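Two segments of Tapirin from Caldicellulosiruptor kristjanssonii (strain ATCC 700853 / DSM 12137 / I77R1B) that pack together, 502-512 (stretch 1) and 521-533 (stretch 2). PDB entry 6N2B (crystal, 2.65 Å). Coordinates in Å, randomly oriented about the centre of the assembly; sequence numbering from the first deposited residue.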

ATOM      1  N   THR A 502      12.549  -9.437  18.052  1.00 34.54           N
ATOM      2  CA  THR A 502      12.453  -8.499  16.934  1.00 35.45           C
ATOM      3  C   THR A 502      12.009  -7.098  17.351  1.00 33.06           C
ATOM      4  O   THR A 502      12.048  -6.186  16.519  1.00 30.47           O
ATOM      5  N   GLY A 503      11.602  -6.901  18.604  1.00 28.57           N
ATOM      6  CA  GLY A 503      11.072  -5.616  19.026  1.00 26.00           C
ATOM      7  C   GLY A 503       9.797  -5.212  18.319  1.00 32.35           C
ATOM      8  O   GLY A 503       9.540  -4.013  18.145  1.00 29.21           O
ATOM      9  N   LYS A 504       8.985  -6.180  17.900  1.00 31.92           N
ATOM     10  CA  LYS A 504       7.785  -5.890  17.131  1.00 27.02           C
ATOM     11  C   LYS A 504       6.555  -6.555  17.744  1.00 30.02           C
ATOM     12  O   LYS A 504       6.614  -7.681  18.242  1.00 32.45           O
ATOM     13  N   LEU A 505       5.444  -5.841  17.702  1.00 27.47           N
ATOM     14  CA  LEU A 505       4.131  -6.436  17.882  1.00 20.84           C
ATOM     15  C   LEU A 505       3.772  -7.236  16.636  1.00 20.93           C
ATOM     16  O   LEU A 505       3.677  -6.669  15.548  1.00 26.91           O
ATOM     17  N   VAL A 506       3.572  -8.538  16.767  1.00 20.75           N
ATOM     18  CA  VAL A 506       3.260  -9.389  15.617  1.00 23.84           C
ATOM     19  C   VAL A 506       1.758  -9.700  15.615  1.00 23.15           C
ATOM     20  O   VAL A 506       1.282 -10.589  16.331  1.00 23.43           O
ATOM     21  N   ILE A 507       0.999  -8.985  14.794  1.00 13.71           N
ATOM     22  CA  ILE A 507      -0.425  -9.236  14.631  1.00 15.94           C
ATOM     23  C   ILE A 507      -0.637 -10.090  13.388  1.00 22.06           C
ATOM     24  O   ILE A 507      -0.331  -9.656  12.269  1.00 25.10           O
ATOM     25  N   GLU A 508      -1.184 -11.289  13.576  1.00 19.09           N
ATOM     26  CA  GLU A 508      -1.542 -12.181  12.481  1.00 11.31           C
ATOM     27  C   GLU A 508      -3.057 -12.115  12.297  1.00 23.47           C
ATOM     28  O   GLU A 508      -3.812 -12.555  13.178  1.00 21.39           O
ATOM     29  N   GLY A 509      -3.504 -11.583  11.151  1.00 18.54           N
ATOM     30  CA  GLY A 509      -4.921 -11.391  10.889  1.00 12.34           C
ATOM     31  C   GLY A 509      -5.156 -10.231   9.941  1.00 17.62           C
ATOM     32  O   GLY A 509      -4.726 -10.310   8.790  1.00 20.56           O
ATOM     33  N   ALA A 510      -5.819  -9.158  10.380  1.00  9.70           N
ATOM     34  CA  ALA A 510      -6.090  -8.030   9.492  1.00 12.79           C
ATOM     35  C   ALA A 510      -6.698  -6.893  10.302  1.00 16.20           C
ATOM     36  O   ALA A 510      -7.182  -7.096  11.414  1.00 20.09           O
ATOM     37  N   ILE A 511      -6.673  -5.696   9.722  1.00 16.69           N
ATOM     38  CA  ILE A 511      -7.127  -4.475  10.378  1.00 16.22           C
ATOM     39  C   ILE A 511      -8.093  -3.763   9.439  1.00 18.31           C
ATOM     40  O   ILE A 511      -7.732  -3.427   8.305  1.00 19.97           O
ATOM     41  N   ILE A 512      -9.317  -3.550   9.901  1.00 16.62           N
ATOM     42  CA  ILE A 512     -10.334  -2.821   9.159  1.00 18.65           C
ATOM     43  C   ILE A 512     -10.627  -1.534   9.911  1.00 17.26           C
ATOM     44  O   ILE A 512     -10.991  -1.558  11.091  1.00 17.86           O
ATOM     45  N   ASN A 521      -0.724   4.200  16.397  1.00 23.31           N
ATOM     46  CA  ASN A 521       0.311   4.781  17.234  1.00 23.64           C
ATOM     47  C   ASN A 521       0.830   3.711  18.169  1.00 22.79           C
ATOM     48  O   ASN A 521       0.058   2.898  18.674  1.00 26.65           O
ATOM     49  N   ILE A 522       2.141   3.706  18.394  1.00 26.44           N
ATOM     50  CA  ILE A 522       2.747   2.716  19.267  1.00 25.78           C
ATOM     51  C   ILE A 522       4.044   3.303  19.786  1.00 30.89           C
ATOM     52  O   ILE A 522       4.721   4.063  19.087  1.00 32.55           O
ATOM     53  N   SER A 523       4.381   2.959  21.024  1.00 32.18           N
ATOM     54  CA  SER A 523       5.527   3.515  21.732  1.00 31.00           C
ATOM     55  C   SER A 523       6.604   2.450  21.868  1.00 34.28           C
ATOM     56  O   SER A 523       6.393   1.436  22.543  1.00 34.65           O
ATOM     57  N   GLY A 524       7.752   2.683  21.234  1.00 26.74           N
ATOM     58  CA  GLY A 524       8.909   1.833  21.432  1.00 26.61           C
ATOM     59  C   GLY A 524       8.850   0.455  20.811  1.00 31.42           C
ATOM     60  O   GLY A 524       9.447  -0.476  21.361  1.00 31.60           O
ATOM     61  N   ALA A 525       8.165   0.292  19.677  1.00 31.72           N
ATOM     62  CA  ALA A 525       8.129  -0.998  18.990  1.00 26.02           C
ATOM     63  C   ALA A 525       7.534  -0.825  17.598  1.00 24.36           C
ATOM     64  O   ALA A 525       6.769   0.107  17.349  1.00 23.77           O
ATOM     65  N   GLY A 526       7.907  -1.723  16.695  1.00 24.57           N
ATOM     66  CA  GLY A 526       7.300  -1.782  15.388  1.00 27.71           C
ATOM     67  C   GLY A 526       6.185  -2.815  15.297  1.00 30.63           C
ATOM     68  O   GLY A 526       6.044  -3.690  16.144  1.00 29.47           O
ATOM     69  N   ILE A 527       5.370  -2.689  14.254  1.00 32.22           N
ATOM     70  CA  ILE A 527       4.300  -3.636  13.966  1.00 24.42           C
ATOM     71  C   ILE A 527       4.746  -4.521  12.814  1.00 21.06           C
ATOM     72  O   ILE A 527       5.262  -4.027  11.808  1.00 29.19           O
ATOM     73  N   GLU A 528       4.541  -5.816  12.951  1.00 19.27           N
ATOM     74  CA  GLU A 528       4.667  -6.758  11.850  1.00 16.00           C
ATOM     75  C   GLU A 528       3.279  -7.358  11.696  1.00 20.48           C
ATOM     76  O   GLU A 528       2.905  -8.244  12.467  1.00 26.32           O
ATOM     77  N   LEU A 529       2.503  -6.857  10.734  1.00 20.53           N
ATOM     78  CA  LEU A 529       1.147  -7.348  10.479  1.00 17.59           C
ATOM     79  C   LEU A 529       1.201  -8.413   9.387  1.00 20.45           C
ATOM     80  O   LEU A 529       1.439  -8.103   8.215  1.00 21.92           O
ATOM     81  N   ILE A 530       0.977  -9.664   9.758  1.00 18.79           N
ATOM     82  CA  ILE A 530       1.027 -10.779   8.816  1.00 23.80           C
ATOM     83  C   ILE A 530      -0.403 -11.122   8.423  1.00 15.20           C
ATOM     84  O   ILE A 530      -1.176 -11.612   9.250  1.00 22.32           O
ATOM     85  N   TYR A 531      -0.763 -10.898   7.163  1.00 18.67           N
ATOM     86  CA  TYR A 531      -2.134 -11.165   6.738  1.00 15.13           C
ATOM     87  C   TYR A 531      -2.471 -12.649   6.903  1.00 16.49           C
ATOM     88  O   TYR A 531      -1.681 -13.529   6.544  1.00 16.64           O
ATOM     89  N   LYS A 532      -3.631 -12.922   7.487  1.00 15.29           N
ATOM     90  CA  LYS A 532      -4.187 -14.272   7.549  1.00 17.10           C
ATOM     91  C   LYS A 532      -5.687 -14.168   7.317  1.00 17.69           C
ATOM     92  O   LYS A 532      -6.393 -13.518   8.098  1.00 19.09           O
ATOM     93  N   ARG A 533      -6.165 -14.770   6.230  1.00 17.24           N
ATOM     94  CA  ARG A 533      -7.585 -14.721   5.909  1.00 19.52           C
ATOM     95  C   ARG A 533      -8.416 -15.329   7.028  1.00 17.02           C
ATOM     96  O   ARG A 533      -8.096 -16.412   7.534  1.00 25.03           O
TER

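The strongest polar contacts are main-chain ones, the ladder of two parallel strands, one running from Lys 504 toward the corner at Gly 509, the other 526-531, whose axes differ by 20°. Ile 530 N donates to Ile 507 O (2.8 Å, 152°) and Glu 528 N to Leu 505 O (2.9 Å, a nearly straight 174°); in return Leu 505 N reaches Gly 526 O at 2.7 Å and Gly 509 N reaches Ile 530 O at 3.0 Å. The bond from Ile 507 N to Glu 528 O (3.1 Å, 132°) is weak. Lys 532 N to Gly 509 O, at 3.1 Å, carries the pattern to the corner of the chain.

No side chain hydrogen-bonds across the stretches. Glu 508 (chi1 m) and Lys 532 (chi1 m, chi2 m) come nearest to a charged pair, but OE1 of Glu 508 lies 4.5 Å from NZ of Lys 532, beyond a salt bridge; Glu 508 OE1 is hydrogen-bonded elsewhere in the structure.

Residues paired across the ladder, from Lys 504 with Gly 526 to Glu 508 with Ile 530, lie on the same face, and the faces alternate along each strand. Lys 504, Val 506, Glu 528, Glu 508 and Ile 530 occupy one, all partly exposed. There the aliphatic part of Lys 504 (chi1 m, chi2 and chi3 t) lies against Glu 528, with Lys 504 CD 3.8 Å from Glu 528 CB, while Val 506 (t) places CG1 4.3 Å from CD1 of Ile 530 (m, t).

The other face is buried and apolar. Ile 507 (m, t) spans two neighbours: its CD1 is 3.9 Å from Ile 527 CG2, and its CG2 is 4.0 Å from Leu 529 CD1. Ile 527 (m, m) sends CD1 to 4.0 Å from Leu 505 CB. Leu 505, its chi1 between wells at -146°, extends CD2 to 3.8 Å from CD1 of Ile 522 (t, t). Beyond the corner, Ile 511 (m, t) starts sideways, yet its CD1 comes within 3.8 Å of CD2 of Leu 529 (t, p).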

ATOM      1  CB  THR A 502      11.496  -9.026  15.844  1.00 34.46           C
ATOM      2  OG1 THR A 502      10.131  -8.739  16.188  1.00 38.76           O
ATOM      3  CG2 THR A 502      11.655 -10.511  15.657  1.00 31.97           C
ATOM      4  CB  LYS A 504       7.919  -6.355  15.670  1.00 32.18           C
ATOM      5  CG  LYS A 504       9.053  -5.742  14.871  1.00 31.41           C
ATOM      6  CD  LYS A 504       8.809  -5.964  13.383  1.00 31.82           C
ATOM      7  CE  LYS A 504      10.037  -5.674  12.530  1.00 40.08           C
ATOM      8  NZ  LYS A 504      11.011  -4.762  13.186  1.00 50.94           N
ATOM      9  CB  LEU A 505       3.132  -5.314  18.084  1.00 20.48           C
ATOM     10  CG  LEU A 505       1.942  -5.457  18.985  1.00 26.73           C
ATOM     11  CD1 LEU A 505       2.322  -6.285  20.205  1.00 28.70           C
ATOM     12  CD2 LEU A 505       1.570  -4.028  19.359  1.00 18.22           C
ATOM     13  CB  VAL A 506       4.112 -10.659  15.616  1.00 21.13           C
ATOM     14  CG1 VAL A 506       3.719 -11.543  14.465  1.00 22.82           C
ATOM     15  CG2 VAL A 506       5.585 -10.298  15.526  1.00 21.52           C
ATOM     16  CB  ILE A 507      -1.214  -7.929  14.520  1.00 21.89           C
ATOM     17  CG1 ILE A 507      -0.986  -7.061  15.762  1.00 19.49           C
ATOM     18  CG2 ILE A 507      -2.688  -8.239  14.311  1.00 14.90           C
ATOM     19  CD1 ILE A 507      -1.112  -5.580  15.498  1.00 13.22           C
ATOM     20  CB  GLU A 508      -1.096 -13.609  12.778  1.00 13.60           C
ATOM     21  CG  GLU A 508       0.383 -13.763  13.119  1.00 18.48           C
ATOM     22  CD  GLU A 508       0.910 -15.182  12.845  1.00 23.17           C
ATOM     23  OE1 GLU A 508       0.237 -15.929  12.106  1.00 21.77           O
ATOM     24  OE2 GLU A 508       1.995 -15.556  13.356  1.00 21.26           O
ATOM     25  CB  ALA A 510      -7.027  -8.407   8.336  1.00 12.04           C
ATOM     26  CB  ILE A 511      -5.951  -3.557  10.755  1.00 16.50           C
ATOM     27  CG1 ILE A 511      -4.928  -4.340  11.585  1.00 24.23           C
ATOM     28  CG2 ILE A 511      -6.430  -2.345  11.516  1.00 12.37           C
ATOM     29  CD1 ILE A 511      -3.614  -3.616  11.815  1.00 15.87           C
ATOM     30  CB  ILE A 512     -11.621  -3.637   8.996  1.00 21.06           C
ATOM     31  CG1 ILE A 512     -11.405  -4.822   8.055  1.00 10.86           C
ATOM     32  CG2 ILE A 512     -12.750  -2.713   8.565  1.00 18.49           C
ATOM     33  CD1 ILE A 512     -12.216  -6.049   8.434  1.00 10.95           C
ATOM     34  CB  ASN A 521      -0.211   5.953  18.039  1.00 27.91           C
ATOM     35  CG  ASN A 521      -0.641   7.103  17.161  1.00 42.17           C
ATOM     36  OD1 ASN A 521       0.147   7.609  16.355  1.00 42.11           O
ATOM     37  ND2 ASN A 521      -1.899   7.527  17.307  1.00 52.15           N
ATOM     38  CB  ILE A 522       2.961   1.377  18.521  1.00 20.47           C
ATOM     39  CG1 ILE A 522       3.677   0.367  19.408  1.00 22.54           C
ATOM     40  CG2 ILE A 522       3.739   1.607  17.280  1.00 18.10           C
ATOM     41  CD1 ILE A 522       3.760  -1.021  18.804  1.00 26.08           C
ATOM     42  CB  SER A 523       5.106   4.021  23.106  1.00 28.82           C
ATOM     43  OG  SER A 523       3.801   4.567  23.027  1.00 32.68           O
ATOM     44  CB  ALA A 525       7.324  -2.042  19.778  1.00 16.23           C
ATOM     45  CB  ILE A 527       2.995  -2.913  13.604  1.00 18.79           C
ATOM     46  CG1 ILE A 527       2.714  -1.786  14.594  1.00 22.51           C
ATOM     47  CG2 ILE A 527       1.849  -3.905  13.509  1.00 14.56           C
ATOM     48  CD1 ILE A 527       2.071  -2.217  15.841  1.00 20.22           C
ATOM     49  CB  GLU A 528       5.725  -7.812  12.154  1.00 25.22           C
ATOM     50  CG  GLU A 528       5.656  -9.103  11.324  1.00 30.88           C
ATOM     51  CD  GLU A 528       6.602  -9.089  10.139  1.00 38.90           C
ATOM     52  OE1 GLU A 528       7.610  -8.328  10.194  1.00 42.01           O
ATOM     53  OE2 GLU A 528       6.330  -9.828   9.155  1.00 30.35           O
ATOM     54  CB  LEU A 529       0.221  -6.208  10.068  1.00 16.50           C
ATOM     55  CG  LEU A 529      -1.136  -6.626   9.486  1.00 15.73           C
ATOM     56  CD1 LEU A 529      -1.942  -7.339  10.536  1.00 18.26           C
ATOM     57  CD2 LEU A 529      -1.921  -5.439   8.998  1.00 15.13           C
ATOM     58  CB  ILE A 530       1.739 -12.001   9.420  1.00 23.99           C
ATOM     59  CG1 ILE A 530       3.086 -11.609  10.020  1.00 19.92           C
ATOM     60  CG2 ILE A 530       1.906 -13.096   8.382  1.00 11.12           C
ATOM     61  CD1 ILE A 530       3.956 -12.810  10.348  1.00 17.40           C
ATOM     62  CB  TYR A 531      -2.338 -10.715   5.286  1.00 12.61           C
ATOM     63  CG  TYR A 531      -3.597 -11.265   4.640  1.00 19.51           C
ATOM     64  CD1 TYR A 531      -4.841 -10.690   4.889  1.00 14.80           C
ATOM     65  CD2 TYR A 531      -3.540 -12.365   3.779  1.00 14.08           C
ATOM     66  CE1 TYR A 531      -5.988 -11.196   4.300  1.00 15.95           C
ATOM     67  CE2 TYR A 531      -4.663 -12.873   3.191  1.00 11.08           C
ATOM     68  CZ  TYR A 531      -5.895 -12.294   3.456  1.00 24.10           C
ATOM     69  OH  TYR A 531      -7.039 -12.807   2.868  1.00 23.55           O
ATOM     70  CB  LYS A 532      -3.897 -14.960   8.892  1.00 14.59           C
ATOM     71  CG  LYS A 532      -2.417 -15.226   9.177  1.00 15.46           C
ATOM     72  CD  LYS A 532      -1.894 -16.471   8.457  1.00 12.86           C
ATOM     73  CE  LYS A 532      -0.379 -16.621   8.610  1.00 13.25           C
ATOM     74  NZ  LYS A 532       0.184 -17.924   8.107  1.00 11.33           N
ATOM     75  CB  ARG A 533      -7.862 -15.463   4.607  1.00 24.37           C
ATOM     76  CG  ARG A 533      -9.241 -15.200   4.063  1.00 25.46           C
ATOM     77  CD  ARG A 533      -9.487 -15.978   2.791  1.00 29.39           C
ATOM     78  NE  ARG A 533     -10.428 -15.248   1.960  1.00 35.41           N
ATOM     79  CZ  ARG A 533     -10.073 -14.412   0.990  1.00 43.76           C
ATOM     80  NH1 ARG A 533     -11.014 -13.770   0.301  1.00 43.80           N
ATOM     81  NH2 ARG A 533      -8.781 -14.217   0.705  1.00 42.30           N
TER